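PDB 5I2A: diol-dehydratase from Roseburia inulinivorans, which dehydrates 1,2-propanediol as a B12-independent glycyl radical enzyme. Local coordinates for residues K322-N327 and V374-P379; K16-H21 and P70-V75. All coordinates share one frame; numbering follows the deposited sequence.

Interactions 1 and 2 lie on the same side of the chain's centre, their centres about 12 Å apart, within the pyruvate formate lyase-like region. Interaction 2 comes first along the sequence and closes before interaction 1 opens: it ties helix 14-22 to the loop 70-75, and interaction 1 ties the end of helix 309-323 to the turn between helix 362-374 and strand 380-385. They meet directly: a salt bridge joins Lys322 NZ to Glu72 OE2, and Val19 packs on Val374 and Leu376. Strand 380-385 belongs to a five-stranded sheet with 346-350, 409-412, 787-792 and 756-759, consistent with part of the ten-stranded alpha/beta barrel of glycyl radical enzymes, and through these contacts helix 14-22 packs outside it.

Interaction 1 of 2, residues K322-N327 and V374-P379; sequences KLNDLN and VFLPMP
Asn324 grips the backbone of Met378 with both ends of its amide. Its OD1 accepts from Met378 N at 3.0 Å, and its ND2 donates to Met378 O at 2.8 Å with an N-H...O angle of 157°. The second bond meets the carbonyl well above its plane, while the first comes in with only a modest tilt. With CG anti to its own carbonyl carbon (chi1 -66°), the Asn324 side chain reaches across to the turn and slides past that of Met378 in the opposite direction. Leu376 CB leans on the amide, 3.5 Å from both Asn324 OD1 and ND2.

Packing extends the grip. Leu323 CD1 rests on the ring of Pro379, 3.8 Å from Pro379 CD, the two side chains crossing at about a right angle. A bend at chi3 (-105°) brings the methyl of Met378 against two carbonyl oxygens, CE lying 3.5 Å from Leu323 O and 3.7 Å from Leu326 O.

Further out, Asn324 ND2 also bonds to Trp320 O one turn back, which helps fix the rotation of the amide, and Leu323 O accepts from Gln345 NE2. Behind the contact, Lys322 NZ bridges to Asp325 OD2 at 2.9 Å; Asp325 also pairs with Arg69. A leucine in place of Asn324 would probably leave Met378 N, Met378 O and Trp320 O without these buried partners.

The peptide between Met378 and Pro379 is cis, and its carbonyl is the one held by ND2. A single buried amide thus satisfies both backbone polar groups of Met378, its N-H and its C=O, in an irregular turn, tying the end of helix 309-323 to the chain entering strand 380-385, with neutral hydrogen bonds rather than charge doing the work.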
ATOM      1  N   LYS A 322      15.812   5.882 -34.846  1.00 15.40           N
ATOM      2  CA  LYS A 322      14.642   5.652 -34.015  1.00 14.58           C
ATOM      3  C   LYS A 322      14.829   6.166 -32.584  1.00 13.68           C
ATOM      4  O   LYS A 322      13.917   6.743 -32.016  1.00 13.72           O
ATOM      5  CB  LYS A 322      14.280   4.162 -34.010  1.00 15.66           C
ATOM      6  CG  LYS A 322      13.587   3.689 -35.299  1.00 17.50           C
ATOM      7  CD  LYS A 322      12.048   3.696 -35.182  1.00 17.13           C
ATOM      8  CE  LYS A 322      11.480   5.101 -35.042  1.00 16.04           C
ATOM      9  NZ  LYS A 322      10.001   5.178 -35.183  1.00 17.12           N
ATOM     10  N   LEU A 323      16.019   5.977 -32.021  1.00 15.11           N
ATOM     11  CA  LEU A 323      16.311   6.463 -30.676  1.00 12.46           C
ATOM     12  C   LEU A 323      16.106   7.976 -30.549  1.00 14.26           C
ATOM     13  O   LEU A 323      15.848   8.463 -29.458  1.00 13.31           O
ATOM     14  CB  LEU A 323      17.736   6.085 -30.267  1.00 13.16           C
ATOM     15  CG  LEU A 323      17.913   4.612 -29.864  1.00 13.58           C
ATOM     16  CD1 LEU A 323      19.381   4.176 -29.956  1.00 12.25           C
ATOM     17  CD2 LEU A 323      17.389   4.380 -28.442  1.00 12.85           C
ATOM     18  N   ASN A 324      16.216   8.712 -31.656  1.00 11.85           N
ATOM     19  CA  ASN A 324      15.917  10.143 -31.658  1.00 11.92           C
ATOM     20  C   ASN A 324      14.461  10.478 -31.962  1.00 15.85           C
ATOM     21  O   ASN A 324      14.055  11.636 -31.863  1.00 15.26           O
ATOM     22  CB  ASN A 324      16.819  10.873 -32.656  1.00 13.74           C
ATOM     23  CG  ASN A 324      18.261  10.838 -32.244  1.00 12.70           C
ATOM     24  OD1 ASN A 324      18.735  11.726 -31.541  1.00 13.06           O
ATOM     25  ND2 ASN A 324      18.966   9.790 -32.656  1.00 11.81           N
ATOM     26  N   ASP A 325      13.669   9.475 -32.320  1.00 15.03           N
ATOM     27  CA  ASP A 325      12.247   9.714 -32.596  1.00 15.55           C
ATOM     28  C   ASP A 325      11.442   9.890 -31.298  1.00 17.98           C
ATOM     29  O   ASP A 325      10.429  10.584 -31.268  1.00 14.27           O
ATOM     30  CB  ASP A 325      11.662   8.562 -33.420  1.00 12.67           C
ATOM     31  CG  ASP A 325      10.311   8.903 -34.047  1.00 17.20           C
ATOM     32  OD1 ASP A 325       9.978  10.097 -34.187  1.00 16.92           O
ATOM     33  OD2 ASP A 325       9.591   7.959 -34.407  1.00 17.71           O
ATOM     34  N   LEU A 326      11.897   9.252 -30.225  1.00 15.48           N
ATOM     35  CA  LEU A 326      11.205   9.351 -28.936  1.00 14.32           C
ATOM     36  C   LEU A 326      11.535  10.686 -28.264  1.00 13.45           C
ATOM     37  O   LEU A 326      12.619  11.243 -28.470  1.00 15.16           O
ATOM     38  CB  LEU A 326      11.584   8.163 -28.039  1.00 12.57           C
ATOM     39  CG  LEU A 326      11.274   6.773 -28.611  1.00 12.83           C
ATOM     40  CD1 LEU A 326      11.679   5.684 -27.634  1.00 12.19           C
ATOM     41  CD2 LEU A 326       9.796   6.657 -28.977  1.00 13.64           C
ATOM     42  N   ASN A 327      10.589  11.226 -27.500  1.00 12.73           N
ATOM     43  CA  ASN A 327      10.774  12.527 -26.860  1.00 11.74           C
ATOM     44  C   ASN A 327       9.923  12.608 -25.584  1.00 14.03           C
ATOM     45  O   ASN A 327       9.164  11.690 -25.271  1.00 13.15           O
ATOM     46  CB  ASN A 327      10.417  13.666 -27.845  1.00 11.22           C
ATOM     47  CG  ASN A 327      11.123  15.004 -27.529  1.00 11.18           C
ATOM     48  OD1 ASN A 327      11.665  15.220 -26.443  1.00 12.53           O
ATOM     49  ND2 ASN A 327      11.093  15.916 -28.503  1.00 14.99           N
ATOM     50  N   VAL A 374      24.568   8.690 -38.476  1.00 16.29           N
ATOM     51  CA  VAL A 374      23.316   9.365 -38.169  1.00 13.44           C
ATOM     52  C   VAL A 374      23.590  10.772 -37.666  1.00 15.76           C
ATOM     53  O   VAL A 374      22.856  11.692 -37.971  1.00 16.57           O
ATOM     54  CB  VAL A 374      22.490   8.559 -37.135  1.00 17.46           C
ATOM     55  CG1 VAL A 374      21.220   9.298 -36.752  1.00 11.93           C
ATOM     56  CG2 VAL A 374      22.150   7.181 -37.716  1.00 16.27           C
ATOM     57  N   PHE A 375      24.671  10.915 -36.904  1.00 18.24           N
ATOM     58  CA  PHE A 375      25.132  12.193 -36.364  1.00 16.94           C
ATOM     59  C   PHE A 375      24.039  12.995 -35.648  1.00 17.04           C
ATOM     60  O   PHE A 375      23.941  14.210 -35.813  1.00 14.34           O
ATOM     61  CB  PHE A 375      25.771  13.050 -37.469  1.00 16.79           C
ATOM     62  CG  PHE A 375      27.008  13.786 -37.016  1.00 18.90           C
ATOM     63  CD1 PHE A 375      28.255  13.194 -37.108  1.00 15.75           C
ATOM     64  CD2 PHE A 375      26.917  15.049 -36.462  1.00 16.09           C
ATOM     65  CE1 PHE A 375      29.387  13.858 -36.677  1.00 18.76           C
ATOM     66  CE2 PHE A 375      28.042  15.715 -36.025  1.00 18.63           C
ATOM     67  CZ  PHE A 375      29.280  15.119 -36.130  1.00 17.74           C
ATOM     68  N   LEU A 376      23.243  12.303 -34.837  1.00 14.42           N
ATOM     69  CA  LEU A 376      22.192  12.925 -34.034  1.00 11.10           C
ATOM     70  C   LEU A 376      22.589  12.854 -32.551  1.00 16.35           C
ATOM     71  O   LEU A 376      23.549  12.171 -32.214  1.00 15.19           O
ATOM     72  CB  LEU A 376      20.858  12.221 -34.284  1.00 11.91           C
ATOM     73  CG  LEU A 376      20.202  12.596 -35.614  1.00 15.08           C
ATOM     74  CD1 LEU A 376      18.852  11.886 -35.743  1.00 13.40           C
ATOM     75  CD2 LEU A 376      20.057  14.125 -35.736  1.00 14.13           C
ATOM     76  N   PRO A 377      21.867  13.561 -31.661  1.00 13.75           N
ATOM     77  CA  PRO A 377      22.261  13.532 -30.246  1.00 14.46           C
ATOM     78  C   PRO A 377      22.214  12.149 -29.585  1.00 14.20           C
ATOM     79  O   PRO A 377      23.067  11.850 -28.770  1.00 14.66           O
ATOM     80  CB  PRO A 377      21.235  14.456 -29.590  1.00 14.38           C
ATOM     81  CG  PRO A 377      20.894  15.431 -30.671  1.00 13.37           C
ATOM     82  CD  PRO A 377      20.852  14.597 -31.917  1.00 13.70           C
ATOM     83  N   MET A 378      21.223  11.335 -29.927  1.00 14.31           N
ATOM     84  CA  MET A 378      21.033  10.052 -29.268  1.00 12.17           C
ATOM     85  C   MET A 378      21.447   8.920 -30.204  1.00 17.53           C
ATOM     86  O   MET A 378      21.407   9.090 -31.415  1.00 16.30           O
ATOM     87  CB  MET A 378      19.567   9.899 -28.828  1.00 11.67           C
ATOM     88  CG  MET A 378      19.056  11.104 -28.007  1.00 14.58           C
ATOM     89  SD  MET A 378      17.705  10.723 -26.856  1.00 14.64           S
ATOM     90  CE  MET A 378      16.281  11.412 -27.699  1.00 11.69           C
ATOM     91  N   PRO A 379      21.847   7.759 -29.654  1.00 16.13           N
ATOM     92  CA  PRO A 379      22.003   7.447 -28.228  1.00 12.09           C
ATOM     93  C   PRO A 379      23.203   8.166 -27.622  1.00 13.13           C
ATOM     94  O   PRO A 379      24.041   8.701 -28.363  1.00 13.70           O
ATOM     95  CB  PRO A 379      22.217   5.931 -28.217  1.00 14.53           C
ATOM     96  CG  PRO A 379      22.863   5.647 -29.578  1.00 16.66           C
ATOM     97  CD  PRO A 379      22.184   6.612 -30.519  1.00 13.38           C
TER

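Interaction 2 of 2, residues K16-H21 and P70-V75; sequences KRLVDH and PEELIV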
ATOM      1  N   LYS A  16      19.971   9.560 -44.261  1.00 20.49           N
ATOM      2  CA  LYS A  16      19.754  11.002 -44.257  1.00 17.45           C
ATOM      3  C   LYS A  16      18.284  11.359 -44.467  1.00 18.86           C
ATOM      4  O   LYS A  16      17.785  12.336 -43.900  1.00 19.30           O
ATOM      5  CB  LYS A  16      20.610  11.686 -45.328  1.00 23.67           C
ATOM      6  CG  LYS A  16      20.392  13.192 -45.392  1.00 25.58           C
ATOM      7  CD  LYS A  16      21.408  13.865 -46.306  1.00 35.91           C
ATOM      8  CE  LYS A  16      21.450  15.364 -46.054  1.00 37.71           C
ATOM      9  NZ  LYS A  16      20.166  16.016 -46.406  1.00 37.36           N
ATOM     10  N   ARG A  17      17.580  10.570 -45.270  1.00 17.35           N
ATOM     11  CA  ARG A  17      16.164  10.848 -45.483  1.00 17.65           C
ATOM     12  C   ARG A  17      15.355  10.527 -44.219  1.00 17.64           C
ATOM     13  O   ARG A  17      14.419  11.248 -43.879  1.00 18.07           O
ATOM     14  CB  ARG A  17      15.630  10.071 -46.695  1.00 19.75           C
ATOM     15  CG  ARG A  17      16.350  10.453 -48.025  1.00 23.60           C
ATOM     16  CD  ARG A  17      15.580   9.959 -49.252  1.00 23.28           C
ATOM     17  NE  ARG A  17      15.616   8.508 -49.367  1.00 20.33           N
ATOM     18  CZ  ARG A  17      16.566   7.832 -50.005  1.00 24.51           C
ATOM     19  NH1 ARG A  17      17.555   8.482 -50.599  1.00 25.90           N
ATOM     20  NH2 ARG A  17      16.523   6.507 -50.060  1.00 19.65           N
ATOM     21  N   LEU A  18      15.714   9.446 -43.532  1.00 16.77           N
ATOM     22  CA  LEU A  18      15.086   9.135 -42.245  1.00 20.93           C
ATOM     23  C   LEU A  18      15.290  10.283 -41.276  1.00 16.86           C
ATOM     24  O   LEU A  18      14.356  10.702 -40.596  1.00 19.56           O
ATOM     25  CB  LEU A  18      15.652   7.846 -41.644  1.00 12.89           C
ATOM     26  CG  LEU A  18      15.327   6.598 -42.449  1.00 15.33           C
ATOM     27  CD1 LEU A  18      16.112   5.401 -41.930  1.00 17.59           C
ATOM     28  CD2 LEU A  18      13.826   6.331 -42.421  1.00 15.06           C
ATOM     29  N   VAL A  19      16.516  10.792 -41.225  1.00 19.49           N
ATOM     30  CA  VAL A  19      16.852  11.863 -40.298  1.00 18.58           C
ATOM     31  C   VAL A  19      16.082  13.160 -40.588  1.00 20.95           C
ATOM     32  O   VAL A  19      15.462  13.738 -39.687  1.00 18.34           O
ATOM     33  CB  VAL A  19      18.363  12.141 -40.307  1.00 19.63           C
ATOM     34  CG1 VAL A  19      18.662  13.455 -39.629  1.00 17.53           C
ATOM     35  CG2 VAL A  19      19.104  11.000 -39.613  1.00 15.02           C
ATOM     36  N   ASP A  20      16.102  13.601 -41.843  1.00 17.41           N
ATOM     37  CA  ASP A  20      15.415  14.835 -42.224  1.00 18.97           C
ATOM     38  C   ASP A  20      13.922  14.759 -41.919  1.00 18.00           C
ATOM     39  O   ASP A  20      13.310  15.747 -41.538  1.00 21.18           O
ATOM     40  CB  ASP A  20      15.622  15.136 -43.714  1.00 18.54           C
ATOM     41  CG  ASP A  20      17.057  15.513 -44.042  1.00 24.71           C
ATOM     42  OD1 ASP A  20      17.796  15.954 -43.137  1.00 27.23           O
ATOM     43  OD2 ASP A  20      17.443  15.366 -45.210  1.00 26.02           O
ATOM     44  N   HIS A  21      13.339  13.583 -42.097  1.00 17.23           N
ATOM     45  CA  HIS A  21      11.930  13.410 -41.779  1.00 18.77           C
ATOM     46  C   HIS A  21      11.655  13.654 -40.282  1.00 19.81           C
ATOM     47  O   HIS A  21      10.669  14.299 -39.940  1.00 19.16           O
ATOM     48  CB  HIS A  21      11.451  12.022 -42.186  1.00 17.97           C
ATOM     49  CG  HIS A  21       9.997  11.788 -41.917  1.00 19.79           C
ATOM     50  ND1 HIS A  21       8.998  12.471 -42.578  1.00 19.31           N
ATOM     51  CD2 HIS A  21       9.373  10.965 -41.039  1.00 15.85           C
ATOM     52  CE1 HIS A  21       7.821  12.064 -42.134  1.00 17.60           C
ATOM     53  NE2 HIS A  21       8.020  11.153 -41.197  1.00 18.88           N
ATOM     54  N   PRO A  70       8.160   6.736 -43.553  1.00 17.57           N
ATOM     55  CA  PRO A  70       8.731   6.416 -44.869  1.00 18.89           C
ATOM     56  C   PRO A  70      10.117   5.783 -44.762  1.00 21.26           C
ATOM     57  O   PRO A  70      10.981   6.314 -44.062  1.00 22.43           O
ATOM     58  CB  PRO A  70       8.794   7.784 -45.565  1.00 23.66           C
ATOM     59  CG  PRO A  70       7.675   8.567 -44.930  1.00 20.11           C
ATOM     60  CD  PRO A  70       7.678   8.128 -43.482  1.00 16.82           C
ATOM     61  N   GLU A  71      10.270   4.618 -45.389  1.00 18.28           N
ATOM     62  CA  GLU A  71      11.551   3.923 -45.529  1.00 17.81           C
ATOM     63  C   GLU A  71      12.076   3.258 -44.255  1.00 21.12           C
ATOM     64  O   GLU A  71      13.164   2.689 -44.268  1.00 18.42           O
ATOM     65  CB  GLU A  71      12.625   4.880 -46.068  1.00 18.83           C
ATOM     66  CG  GLU A  71      12.318   5.438 -47.461  1.00 25.27           C
ATOM     67  CD  GLU A  71      13.526   6.092 -48.106  1.00 21.98           C
ATOM     68  OE1 GLU A  71      14.384   5.364 -48.629  1.00 28.20           O
ATOM     69  OE2 GLU A  71      13.619   7.330 -48.080  1.00 24.73           O
ATOM     70  N   GLU A  72      11.320   3.322 -43.161  1.00 20.43           N
ATOM     71  CA  GLU A  72      11.757   2.659 -41.933  1.00 19.28           C
ATOM     72  C   GLU A  72      11.979   1.172 -42.172  1.00 17.25           C
ATOM     73  O   GLU A  72      11.183   0.524 -42.841  1.00 19.28           O
ATOM     74  CB  GLU A  72      10.736   2.867 -40.804  1.00 16.37           C
ATOM     75  CG  GLU A  72      10.881   4.192 -40.085  1.00 18.56           C
ATOM     76  CD  GLU A  72       9.993   4.297 -38.851  1.00 22.55           C
ATOM     77  OE1 GLU A  72       8.929   3.638 -38.827  1.00 19.41           O
ATOM     78  OE2 GLU A  72      10.356   5.053 -37.923  1.00 17.06           O
ATOM     79  N   LEU A  73      13.085   0.643 -41.661  1.00 15.55           N
ATOM     80  CA  LEU A  73      13.275  -0.804 -41.621  1.00 16.16           C
ATOM     81  C   LEU A  73      12.873  -1.339 -40.241  1.00 20.49           C
ATOM     82  O   LEU A  73      12.220  -2.377 -40.130  1.00 19.95           O
ATOM     83  CB  LEU A  73      14.719  -1.179 -41.935  1.00 15.20           C
ATOM     84  CG  LEU A  73      15.223  -0.865 -43.359  1.00 19.41           C
ATOM     85  CD1 LEU A  73      16.703  -1.183 -43.479  1.00 14.10           C
ATOM     86  CD2 LEU A  73      14.425  -1.641 -44.408  1.00 16.80           C
ATOM     87  N   ILE A  74      13.299  -0.629 -39.199  1.00 17.86           N
ATOM     88  CA  ILE A  74      12.886  -0.902 -37.821  1.00 17.65           C
ATOM     89  C   ILE A  74      11.704  -0.008 -37.512  1.00 14.06           C
ATOM     90  O   ILE A  74      11.786   1.212 -37.684  1.00 18.81           O
ATOM     91  CB  ILE A  74      14.025  -0.630 -36.806  1.00 20.76           C
ATOM     92  CG1 ILE A  74      15.261  -1.449 -37.164  1.00 17.48           C
ATOM     93  CG2 ILE A  74      13.560  -0.902 -35.356  1.00 15.38           C
ATOM     94  CD1 ILE A  74      15.050  -2.955 -37.115  1.00 15.93           C
ATOM     95  N   VAL A  75      10.598  -0.599 -37.089  1.00 15.29           N
ATOM     96  CA  VAL A  75       9.376   0.174 -36.886  1.00 15.88           C
ATOM     97  C   VAL A  75       8.955   0.232 -35.417  1.00 15.73           C
ATOM     98  O   VAL A  75       9.380  -0.586 -34.595  1.00 17.21           O
ATOM     99  CB  VAL A  75       8.215  -0.398 -37.733  1.00 18.32           C
ATOM    100  CG1 VAL A  75       8.648  -0.490 -39.205  1.00 17.93           C
ATOM    101  CG2 VAL A  75       7.794  -1.771 -37.221  1.00 14.10           C
TER
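Arg17 and Glu71 meet side-on in a two-bonded salt bridge. Arg17 NE donates to Glu71 OE2 at 2.7 Å and Arg17 NH2 to Glu71 OE1 at 2.8 Å, both nearly straight. Guanidinium and carboxylate are only 3° from coplanar, and each oxygen offers its syn lone pair, so the two groups lie flat in one plane. The bend of the arginine at chi3 (-69°) swings the guanidinium round to present this edge. Its remaining nitrogen, NH1, forms a salt bridge with Asp13, a second acid that helps hold the group in place.

The close packing lies deeper, where Leu18 turns its tip to the loop. CD2 of Leu18 sits 3.3 Å from Pro70 O and 4.1 Å from Glu71 CB, and the same side chain touches Cys318 of helix 309-323. Buried Glu72 adds little to this contact: its OE2 pairs with Lys322 and its OE1 accepts from Arg69 N.

Nearer the surface the fit is looser. One turn on from Arg17, His21 has CG anti to its backbone N (chi1 -179°), which lays the ring across Pro70. CD of Pro70 stands over one face, 4.1 Å from the ring centroid, in a CH-pi contact offset toward the ring's rim.

Helix 14-22 is therefore held to the loop 70-75 by a leucine on the inner side and by charge and a CH-pi contact on the outer. Arg17 is exposed, so water probably weakens the attraction between the charges, while the coplanar two-bond geometry still restricts how guanidinium and carboxylate can turn against each other.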